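Local coordinates for uncharacterized protein (Bacteroides ovatus, PDB 4E6F) that is of unknown function but carries a DUF4468 domain with a TBP-like fold, a curved antiparallel sheet packed against helices, at residues I99-K104 with C108-E113; E79-S84 with R152-D157; M162-A167 with A172-P177. All blocks are in the same frame, centred on the assembly; numbering follows the deposited sequence. Where two conformers were deposited one is given.

Contact 1 (I99-K104 with C108-E113); sequences ITVTCK and CLVELE
V101 and V110 face each other across the antiparallel beta hairpin of strands 90-104 and 107-119 in the TBP-like fold, a non-hydrogen-bonded pair in which V101 CG2 and V110 CG2 meet at 4.1 Å. The apolar face interlocks in steps. V101 CG1, anti to its backbone N (chi1 175°), rests 3.5 Å from C108 SG, while V110 CG1 lies alongside I99 CG2, so V110 fills the hollow between I99 and V101. Helices 38-54 and 149-169 close over this face, with M49 against I99 and V101 and with F163 and V166 against V110. Alternating with the non-hydrogen-bonded pairs, T100 with E111 and T102 with L109 are hydrogen-bonded; T100 N-H points at E111 O almost straight (170° at the hydrogen). Their side chains form the more polar face, where a water links T102 OG1 and E111 OE1, its oxygen 2.8 Å from each. T100 CG2 packs 3.9 Å from E111 OE1, and its hydroxyl, also bonded to Q98 NE2, turns toward E113. A valine here would probably leave both E113 OE2 and Q98 NE2 without their hydroxyl partner. In the bond to E113, T100 OG1 donates to the anti lone pair of E113 OE2 at 2.7 Å.

Contact 2 (E79-S84 with R152-D157); sequences EWIVFS and RRKTVD. With NO3 (nitrate ion), chain C.
Strand 79-84 and helix 152-157 run at 134° to each other with their axes 9.1 Å apart, and the backbones come nearest at F83 and K154. K154 carries the contact from the helix side. Its CB presses on I81 CG2 at 3.5 Å, the two side chains crossing at a slant, and its CG meets the edge of the F83 ring, near the ring plane, 3.8 Å from CD1. The bend at chi2 (-60°) carries the chain past the V82 carbonyl, K154 CE 3.7 Å from V82 O, and a second bend at chi4 (-91°) turns NZ to a nitrate ion probably left from the crystallisation liquor. K154 NZ donates to nitrate O2 at 2.8 Å and only weakly to O3. R153 reaches the same ion from the preceding position on the helix: its NH1 makes a weak bond to O2 at 3.3 Å, while O1 sits at the guanidinium edge. W151 meets the F83 ring edge-to-face, and D10 pairs with R153 NE. F83 and S84 both face D91 on strand 90-104, a classic beta bulge. The strand and helix thus meet mainly through carbon, I81 and F83 against the aliphatic part of K154, while the basic ends of K154 and R153 make a small anion site at the surface edge of the contact; whether any natural anion uses it is unknown.

Contact 3 (M162-A167 with A172-P177); sequences MFMDVA and APDTRP
M164, a selenomethionine, has CG anti to the backbone N (chi1 174°), and the bends at chi2 and chi3 carry its selenium and methyl to T175; R176 turns once, at chi3 (-70°), and its guanidinium comes to lie against M164 with D165 at its edge. M164 CG sits over one guanidinium face, 3.5 Å from R176 NE and offset toward the rim, the two chains sliding past each other in opposite directions. Beyond it M164 CE touches T175 OG1. The salt bridge from R176 to D165 is end-on: NH1 and NH2 both donate to OD1, NH2 at 2.9 Å, on the anti side of a carboxylate turned 64° from the guanidinium plane. D165 OD2 is taken by W48 NE1 of helix 38-54. D174 meets R176 side-on, NE giving OD1 a nearly straight bond and NH2 reaching OD2 from above the carboxylate plane. OD1 also accepts R176 N, closing an Asx turn, and the two donors come from opposite faces. Where the chain turns back after helix 149-169, A172 N donates to A167 O at 3.0 Å, and A167 CB packs 3.9 Å from A172 CB. With D161 also paired to NH1, R176 is gripped by three carboxylates, whose mutual repulsion its positive charge probably offsets, and this network ties the C-terminal tail to the exposed side of the helix.

Contact 1 is the most buried of the three and contact 3 lies at the surface; contact 2 falls between, with I81 buried and its charged end at the surface. Helix 149-169 serves both contacts 2 and 3, from different turns, and its M162, F163 and V166 also pack on I99, V110 and L112 of contact 1, so the helix touches the hairpin on one side and receives the tail on the other. Contacts 1 and 2 share one sheet through the neighbouring strands 72-85 and 90-104. Backbone bonds and methyl packing hold contact 1, carbon packing beside a bound anion contact 2, and mainly salt bridges contact 3.

Contact 1 (I99-K104 with C108-E113)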
loop_
_atom_site.group_PDB
_atom_site.type_symbol
_atom_site.label_atom_id
_atom_site.label_comp_id
_atom_site.label_asym_id
_atom_site.label_seq_id
_atom_site.Cartn_x
_atom_site.Cartn_y
_atom_site.Cartn_z
ATOM N N ILE A 99 5.758 -2.489 4.763
ATOM C CA ILE A 99 6.239 -1.332 3.988
ATOM C C ILE A 99 7.745 -1.495 3.920
ATOM O O ILE A 99 8.376 -1.600 4.974
ATOM C CB ILE A 99 5.895 0.036 4.623
ATOM C CG1 ILE A 99 4.423 0.118 5.026
ATOM C CG2 ILE A 99 6.289 1.186 3.648
ATOM C CD1 ILE A 99 4.090 1.427 5.856
ATOM N N THR A 100 8.325 -1.480 2.719
ATOM C CA THR A 100 9.771 -1.623 2.538
ATOM C C THR A 100 10.260 -0.400 1.800
ATOM O O THR A 100 9.779 -0.125 0.692
ATOM C CB THR A 100 10.082 -2.902 1.795
ATOM O OG1 THR A 100 9.589 -3.996 2.593
ATOM C CG2 THR A 100 11.602 -3.071 1.517
ATOM N N VAL A 101 11.223 0.312 2.379
ATOM C CA VAL A 101 11.760 1.550 1.790
ATOM C C VAL A 101 13.241 1.376 1.545
ATOM O O VAL A 101 13.959 0.926 2.443
ATOM C CB VAL A 101 11.483 2.769 2.711
ATOM C CG1 VAL A 101 12.155 4.038 2.172
ATOM C CG2 VAL A 101 9.986 2.983 2.865
ATOM N N THR A 102 13.692 1.718 0.315
ATOM C CA THR A 102 15.095 1.620 -0.075
ATOM C C THR A 102 15.545 3.030 -0.497
ATOM O O THR A 102 14.989 3.597 -1.448
ATOM C CB THR A 102 15.261 0.598 -1.210
ATOM O OG1 THR A 102 14.712 -0.664 -0.796
ATOM C CG2 THR A 102 16.742 0.401 -1.601
ATOM N N CYS A 103 16.506 3.586 0.223
ATOM C CA CYS A 103 17.035 4.939 0.008
ATOM C C CYS A 103 18.403 4.862 -0.634
ATOM O O CYS A 103 19.268 4.109 -0.180
ATOM C CB CYS A 103 17.107 5.719 1.323
ATOM S SG CYS A 103 15.591 5.650 2.323
ATOM N N LYS A 104 18.624 5.718 -1.634
ATOM C CA LYS A 104 19.895 5.850 -2.341
ATOM C C LYS A 104 20.147 7.338 -2.491
ATOM O O LYS A 104 19.206 8.109 -2.305
ATOM C CB LYS A 104 19.825 5.157 -3.719
ATOM C CG LYS A 104 19.785 3.629 -3.662
ATOM C CD LYS A 104 19.637 3.037 -5.059
ATOM C CE LYS A 104 19.508 1.530 -5.044
ATOM N NZ LYS A 104 19.085 1.002 -6.371
ATOM N N CYS A 108 14.302 7.336 -3.799
ATOM C CA CYS A 108 13.672 6.488 -2.793
ATOM C C CYS A 108 12.720 5.546 -3.478
ATOM O O CYS A 108 11.936 5.979 -4.324
ATOM C CB CYS A 108 12.925 7.357 -1.775
ATOM S SG CYS A 108 12.278 6.435 -0.371
ATOM N N LEU A 109 12.747 4.266 -3.082
ATOM C CA LEU A 109 11.780 3.288 -3.578
ATOM C C LEU A 109 10.912 2.900 -2.400
ATOM O O LEU A 109 11.452 2.525 -1.352
ATOM C CB LEU A 109 12.457 2.045 -4.189
ATOM C CG LEU A 109 11.514 0.896 -4.627
ATOM C CD1 LEU A 109 10.633 1.304 -5.802
ATOM C CD2 LEU A 109 12.335 -0.383 -4.969
ATOM N N VAL A 110 9.583 2.947 -2.553
ATOM C CA VAL A 110 8.667 2.533 -1.500
ATOM C C VAL A 110 7.858 1.347 -2.027
ATOM O O VAL A 110 7.256 1.442 -3.103
ATOM C CB VAL A 110 7.737 3.671 -1.004
ATOM C CG1 VAL A 110 6.801 3.179 0.117
ATOM C CG2 VAL A 110 8.552 4.883 -0.526
ATOM N N GLU A 111 7.889 0.230 -1.301
ATOM C CA GLU A 111 7.143 -0.952 -1.667
ATOM C C GLU A 111 6.147 -1.336 -0.598
ATOM O O GLU A 111 6.460 -1.270 0.601
ATOM C CB GLU A 111 8.091 -2.142 -1.901
ATOM C CG GLU A 111 9.004 -1.914 -3.098
ATOM C CD GLU A 111 10.111 -2.942 -3.241
ATOM O OE1 GLU A 111 10.996 -3.010 -2.358
ATOM O OE2 GLU A 111 10.079 -3.698 -4.236
ATOM N N LEU A 112 4.947 -1.765 -1.044
ATOM C CA LEU A 112 3.907 -2.267 -0.156
ATOM C C LEU A 112 3.714 -3.729 -0.530
ATOM O O LEU A 112 3.333 -4.036 -1.668
ATOM C CB LEU A 112 2.609 -1.444 -0.289
ATOM C CG LEU A 112 1.446 -1.923 0.555
ATOM C CD1 LEU A 112 1.683 -1.620 2.032
ATOM C CD2 LEU A 112 0.139 -1.275 0.102
ATOM N N GLU A 113 4.054 -4.620 0.386
ATOM C CA GLU A 113 4.049 -6.048 0.082
ATOM C C GLU A 113 3.550 -6.911 1.226
ATOM O O GLU A 113 3.163 -6.393 2.273
ATOM C CB GLU A 113 5.476 -6.469 -0.302
ATOM C CG GLU A 113 6.532 -6.151 0.758
ATOM C CD GLU A 113 7.934 -6.611 0.412
ATOM O OE1 GLU A 113 8.078 -7.522 -0.434
ATOM O OE2 GLU A 113 8.898 -6.038 0.964
HETATM O O HOH W 1 11.995 -0.681 -1.224
#

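Contact 2 (E79-S84 with R152-D157)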
loop_
_atom_site.group_PDB
_atom_site.type_symbol
_atom_site.label_atom_id
_atom_site.label_comp_id
_atom_site.label_asym_id
_atom_site.label_seq_id
_atom_site.Cartn_x
_atom_site.Cartn_y
_atom_site.Cartn_z
ATOM N N GLU A 79 -4.395 -2.506 9.596
ATOM C CA GLU A 79 -5.458 -1.491 9.553
ATOM C C GLU A 79 -6.763 -2.085 9.128
ATOM O O GLU A 79 -6.785 -3.179 8.557
ATOM C CB GLU A 79 -5.125 -0.410 8.503
ATOM C CG GLU A 79 -3.955 0.499 8.806
ATOM C CD GLU A 79 -3.719 1.504 7.699
ATOM O OE1 GLU A 79 -4.662 2.252 7.345
ATOM O OE2 GLU A 79 -2.578 1.558 7.194
ATOM N N TRP A 80 -7.843 -1.308 9.306
ATOM C CA TRP A 80 -9.121 -1.640 8.702
ATOM C C TRP A 80 -9.212 -0.946 7.361
ATOM O O TRP A 80 -8.857 0.245 7.256
ATOM C CB TRP A 80 -10.305 -1.160 9.573
ATOM C CG TRP A 80 -10.424 -1.885 10.874
ATOM C CD1 TRP A 80 -10.201 -1.373 12.119
ATOM C CD2 TRP A 80 -10.832 -3.248 11.066
ATOM N NE1 TRP A 80 -10.448 -2.332 13.078
ATOM C CE2 TRP A 80 -10.802 -3.503 12.457
ATOM C CE3 TRP A 80 -11.203 -4.292 10.194
ATOM C CZ2 TRP A 80 -11.150 -4.749 13.002
ATOM C CZ3 TRP A 80 -11.517 -5.533 10.734
ATOM C CH2 TRP A 80 -11.496 -5.750 12.123
ATOM N N ILE A 81 -9.728 -1.664 6.350
ATOM C CA ILE A 81 -10.080 -1.102 5.046
ATOM C C ILE A 81 -11.606 -1.171 4.971
ATOM O O ILE A 81 -12.155 -2.270 5.043
ATOM C CB ILE A 81 -9.394 -1.803 3.854
ATOM C CG1 ILE A 81 -7.878 -1.457 3.808
ATOM C CG2 ILE A 81 -10.075 -1.382 2.533
ATOM C CD1 ILE A 81 -7.146 -2.259 2.745
ATOM N N VAL A 82 -12.278 -0.027 4.867
ATOM C CA VAL A 82 -13.744 -0.031 4.813
ATOM C C VAL A 82 -14.202 -0.108 3.359
ATOM O O VAL A 82 -13.797 0.718 2.542
ATOM C CB VAL A 82 -14.326 1.211 5.547
ATOM C CG1 VAL A 82 -15.861 1.322 5.381
ATOM C CG2 VAL A 82 -13.935 1.166 7.023
ATOM N N PHE A 83 -15.126 -1.041 3.055
ATOM C CA PHE A 83 -15.688 -1.156 1.703
ATOM C C PHE A 83 -16.917 -0.263 1.555
ATOM O O PHE A 83 -17.083 0.435 0.559
ATOM C CB PHE A 83 -16.079 -2.617 1.410
ATOM C CG PHE A 83 -14.910 -3.565 1.450
ATOM C CD1 PHE A 83 -13.790 -3.350 0.650
ATOM C CD2 PHE A 83 -14.920 -4.669 2.289
ATOM C CE1 PHE A 83 -12.715 -4.249 0.674
ATOM C CE2 PHE A 83 -13.847 -5.567 2.313
ATOM C CZ PHE A 83 -12.758 -5.358 1.489
ATOM N N SER A 84 -17.817 -0.338 2.543
ATOM C CA SER A 84 -19.060 0.413 2.533
ATOM C C SER A 84 -19.692 0.394 3.900
ATOM O O SER A 84 -19.349 -0.429 4.761
ATOM C CB SER A 84 -20.032 -0.153 1.498
ATOM O OG SER A 84 -20.365 -1.489 1.826
ATOM N N ARG A 152 -10.073 -5.160 -4.869
ATOM C CA ARG A 152 -9.064 -4.586 -5.751
ATOM C C ARG A 152 -9.102 -3.043 -5.709
ATOM O O ARG A 152 -8.044 -2.409 -5.578
ATOM C CB ARG A 152 -9.251 -5.116 -7.168
ATOM C CG ARG A 152 -8.220 -4.533 -8.148
ATOM C CD ARG A 152 -7.944 -5.512 -9.274
ATOM N NE ARG A 152 -7.187 -4.901 -10.382
ATOM C CZ ARG A 152 -6.265 -5.537 -11.097
ATOM N NH1 ARG A 152 -5.865 -6.752 -10.748
ATOM N NH2 ARG A 152 -5.688 -4.936 -12.129
ATOM N N ARG A 153 -10.302 -2.430 -5.805
ATOM C CA ARG A 153 -10.362 -0.970 -5.726
ATOM C C ARG A 153 -9.777 -0.432 -4.423
ATOM O O ARG A 153 -8.992 0.524 -4.448
ATOM C CB ARG A 153 -11.816 -0.473 -5.795
ATOM C CG ARG A 153 -12.452 -0.553 -7.153
ATOM C CD ARG A 153 -13.705 0.321 -7.191
ATOM N NE ARG A 153 -14.562 -0.044 -8.317
ATOM C CZ ARG A 153 -15.607 -0.871 -8.252
ATOM N NH1 ARG A 153 -15.987 -1.390 -7.088
ATOM N NH2 ARG A 153 -16.303 -1.153 -9.345
ATOM N N LYS A 154 -10.248 -0.962 -3.283
ATOM C CA LYS A 154 -9.844 -0.388 -2.001
ATOM C C LYS A 154 -8.370 -0.651 -1.706
ATOM O O LYS A 154 -7.743 0.199 -1.061
ATOM C CB LYS A 154 -10.773 -0.844 -0.863
ATOM C CG LYS A 154 -12.222 -0.345 -1.043
ATOM C CD LYS A 154 -12.343 1.165 -1.097
ATOM C CE LYS A 154 -13.775 1.647 -1.026
ATOM N NZ LYS A 154 -14.395 1.801 -2.373
ATOM N N THR A 155 -7.801 -1.772 -2.197
ATOM C CA THR A 155 -6.366 -2.011 -1.958
ATOM C C THR A 155 -5.527 -1.070 -2.844
ATOM O O THR A 155 -4.542 -0.488 -2.377
ATOM C CB THR A 155 -5.970 -3.478 -2.167
ATOM O OG1 THR A 155 -6.828 -4.291 -1.356
ATOM C CG2 THR A 155 -4.497 -3.740 -1.766
ATOM N N VAL A 156 -5.919 -0.906 -4.114
ATOM C CA VAL A 156 -5.221 0.034 -5.008
ATOM C C VAL A 156 -5.322 1.462 -4.416
ATOM O O VAL A 156 -4.310 2.177 -4.392
ATOM C CB VAL A 156 -5.747 -0.045 -6.477
ATOM C CG1 VAL A 156 -5.205 1.117 -7.338
ATOM C CG2 VAL A 156 -5.388 -1.391 -7.115
ATOM N N ASP A 157 -6.518 1.880 -3.938
ATOM C CA ASP A 157 -6.673 3.211 -3.323
ATOM C C ASP A 157 -5.762 3.349 -2.103
ATOM O O ASP A 157 -5.182 4.420 -1.897
ATOM C CB ASP A 157 -8.124 3.478 -2.899
ATOM C CG ASP A 157 -9.103 3.593 -4.057
ATOM O OD1 ASP A 157 -8.647 3.659 -5.220
ATOM O OD2 ASP A 157 -10.330 3.603 -3.796
HETATM N N NO3 C . -16.125 -0.922 -3.460
HETATM O O1 NO3 C . -16.978 -1.589 -4.026
HETATM O O2 NO3 C . -15.268 -0.304 -4.050
HETATM O O3 NO3 C . -16.133 -0.896 -2.129
#

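Contact 3 (M162-A167 with A172-P177)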
loop_
_atom_site.group_PDB
_atom_site.type_symbol
_atom_site.label_atom_id
_atom_site.label_comp_id
_atom_site.label_asym_id
_atom_site.label_seq_id
_atom_site.Cartn_x
_atom_site.Cartn_y
_atom_site.Cartn_z
HETATM N N MSE A 162 -0.905 5.817 0.258
HETATM C CA MSE A 162 0.407 5.711 0.887
HETATM C C MSE A 162 1.465 6.438 0.083
HETATM O O MSE A 162 2.303 7.140 0.656
HETATM C CB MSE A 162 0.808 4.255 1.037
HETATM C CG MSE A 162 2.140 4.111 1.760
HETATM SE SE MSE A 162 2.465 2.291 2.270
HETATM C CE MSE A 162 1.141 2.122 3.652
ATOM N N PHE A 163 1.433 6.270 -1.251
ATOM C CA PHE A 163 2.425 6.902 -2.107
ATOM C C PHE A 163 2.251 8.423 -2.107
ATOM O O PHE A 163 3.250 9.146 -2.166
ATOM C CB PHE A 163 2.398 6.306 -3.511
ATOM C CG PHE A 163 2.727 4.825 -3.506
ATOM C CD1 PHE A 163 3.712 4.310 -2.652
ATOM C CD2 PHE A 163 2.084 3.949 -4.373
ATOM C CE1 PHE A 163 4.015 2.944 -2.642
ATOM C CE2 PHE A 163 2.388 2.578 -4.355
ATOM C CZ PHE A 163 3.347 2.090 -3.492
HETATM N N MSE A 164 1.003 8.910 -1.999
HETATM C CA MSE A 164 0.764 10.340 -1.855
HETATM C C MSE A 164 1.339 10.839 -0.505
HETATM O O MSE A 164 1.981 11.898 -0.453
HETATM C CB MSE A 164 -0.746 10.660 -1.953
HETATM C CG MSE A 164 -1.093 12.138 -1.675
HETATM SE SE MSE A 164 -0.249 13.443 -2.884
HETATM C CE MSE A 164 -1.066 12.856 -4.565
ATOM N N ASP A 165 1.144 10.041 0.578
ATOM C CA ASP A 165 1.648 10.389 1.890
ATOM C C ASP A 165 3.164 10.570 1.853
ATOM O O ASP A 165 3.694 11.509 2.456
ATOM C CB ASP A 165 1.273 9.299 2.895
ATOM C CG ASP A 165 0.904 9.864 4.232
ATOM O OD1 ASP A 165 -0.024 10.715 4.284
ATOM O OD2 ASP A 165 1.568 9.508 5.221
ATOM N N VAL A 166 3.857 9.667 1.131
ATOM C CA VAL A 166 5.310 9.743 0.986
ATOM C C VAL A 166 5.689 11.011 0.208
ATOM O O VAL A 166 6.636 11.713 0.595
ATOM C CB VAL A 166 5.879 8.482 0.308
ATOM C CG1 VAL A 166 7.349 8.670 -0.070
ATOM C CG2 VAL A 166 5.669 7.227 1.173
ATOM N N ALA A 167 4.983 11.279 -0.919
ATOM C CA ALA A 167 5.284 12.466 -1.735
ATOM C C ALA A 167 5.177 13.733 -0.867
ATOM O O ALA A 167 6.033 14.624 -0.956
ATOM C CB ALA A 167 4.320 12.550 -2.918
ATOM N N ALA A 172 5.826 17.539 -1.377
ATOM C CA ALA A 172 4.768 17.780 -2.363
ATOM C C ALA A 172 3.525 18.398 -1.695
ATOM O O ALA A 172 3.201 18.031 -0.557
ATOM C CB ALA A 172 4.381 16.474 -3.059
ATOM N N PRO A 173 2.815 19.323 -2.370
ATOM C CA PRO A 173 1.563 19.829 -1.778
ATOM C C PRO A 173 0.529 18.698 -1.687
ATOM O O PRO A 173 0.442 17.849 -2.590
ATOM C CB PRO A 173 1.134 20.939 -2.739
ATOM C CG PRO A 173 1.785 20.612 -4.042
ATOM C CD PRO A 173 3.061 19.887 -3.720
ATOM N N ASP A 174 -0.185 18.609 -0.556
ATOM C CA ASP A 174 -1.167 17.546 -0.380
ATOM C C ASP A 174 -2.458 17.949 -1.074
ATOM O O ASP A 174 -3.086 18.926 -0.672
ATOM C CB ASP A 174 -1.402 17.254 1.112
ATOM C CG ASP A 174 -2.138 15.965 1.407
ATOM O OD1 ASP A 174 -2.806 15.429 0.487
ATOM O OD2 ASP A 174 -2.042 15.479 2.555
ATOM N N THR A 175 -2.856 17.168 -2.094
ATOM C CA THR A 175 -4.050 17.421 -2.911
ATOM C C THR A 175 -5.264 16.636 -2.401
ATOM O O THR A 175 -6.365 16.846 -2.902
ATOM C CB THR A 175 -3.773 17.047 -4.392
ATOM O OG1 THR A 175 -3.364 15.670 -4.472
ATOM C CG2 THR A 175 -2.741 17.954 -5.042
ATOM N N ARG A 176 -5.074 15.738 -1.420
ATOM C CA ARG A 176 -6.171 14.916 -0.889
ATOM C C ARG A 176 -7.251 15.769 -0.189
ATOM O O ARG A 176 -6.911 16.773 0.443
ATOM C CB ARG A 176 -5.651 13.848 0.063
ATOM C CG ARG A 176 -4.801 12.783 -0.630
ATOM C CD ARG A 176 -4.123 11.895 0.397
ATOM N NE ARG A 176 -3.077 12.606 1.144
ATOM C CZ ARG A 176 -2.221 12.021 1.976
ATOM N NH1 ARG A 176 -2.245 10.699 2.146
ATOM N NH2 ARG A 176 -1.311 12.745 2.619
ATOM N N PRO A 177 -8.549 15.390 -0.294
ATOM C CA PRO A 177 -9.598 16.207 0.341
ATOM C C PRO A 177 -9.894 15.761 1.772
ATOM O O PRO A 177 -9.854 16.579 2.687
ATOM C CB PRO A 177 -10.802 16.001 -0.581
ATOM C CG PRO A 177 -10.569 14.657 -1.246
ATOM C CD PRO A 177 -9.135 14.237 -1.013
#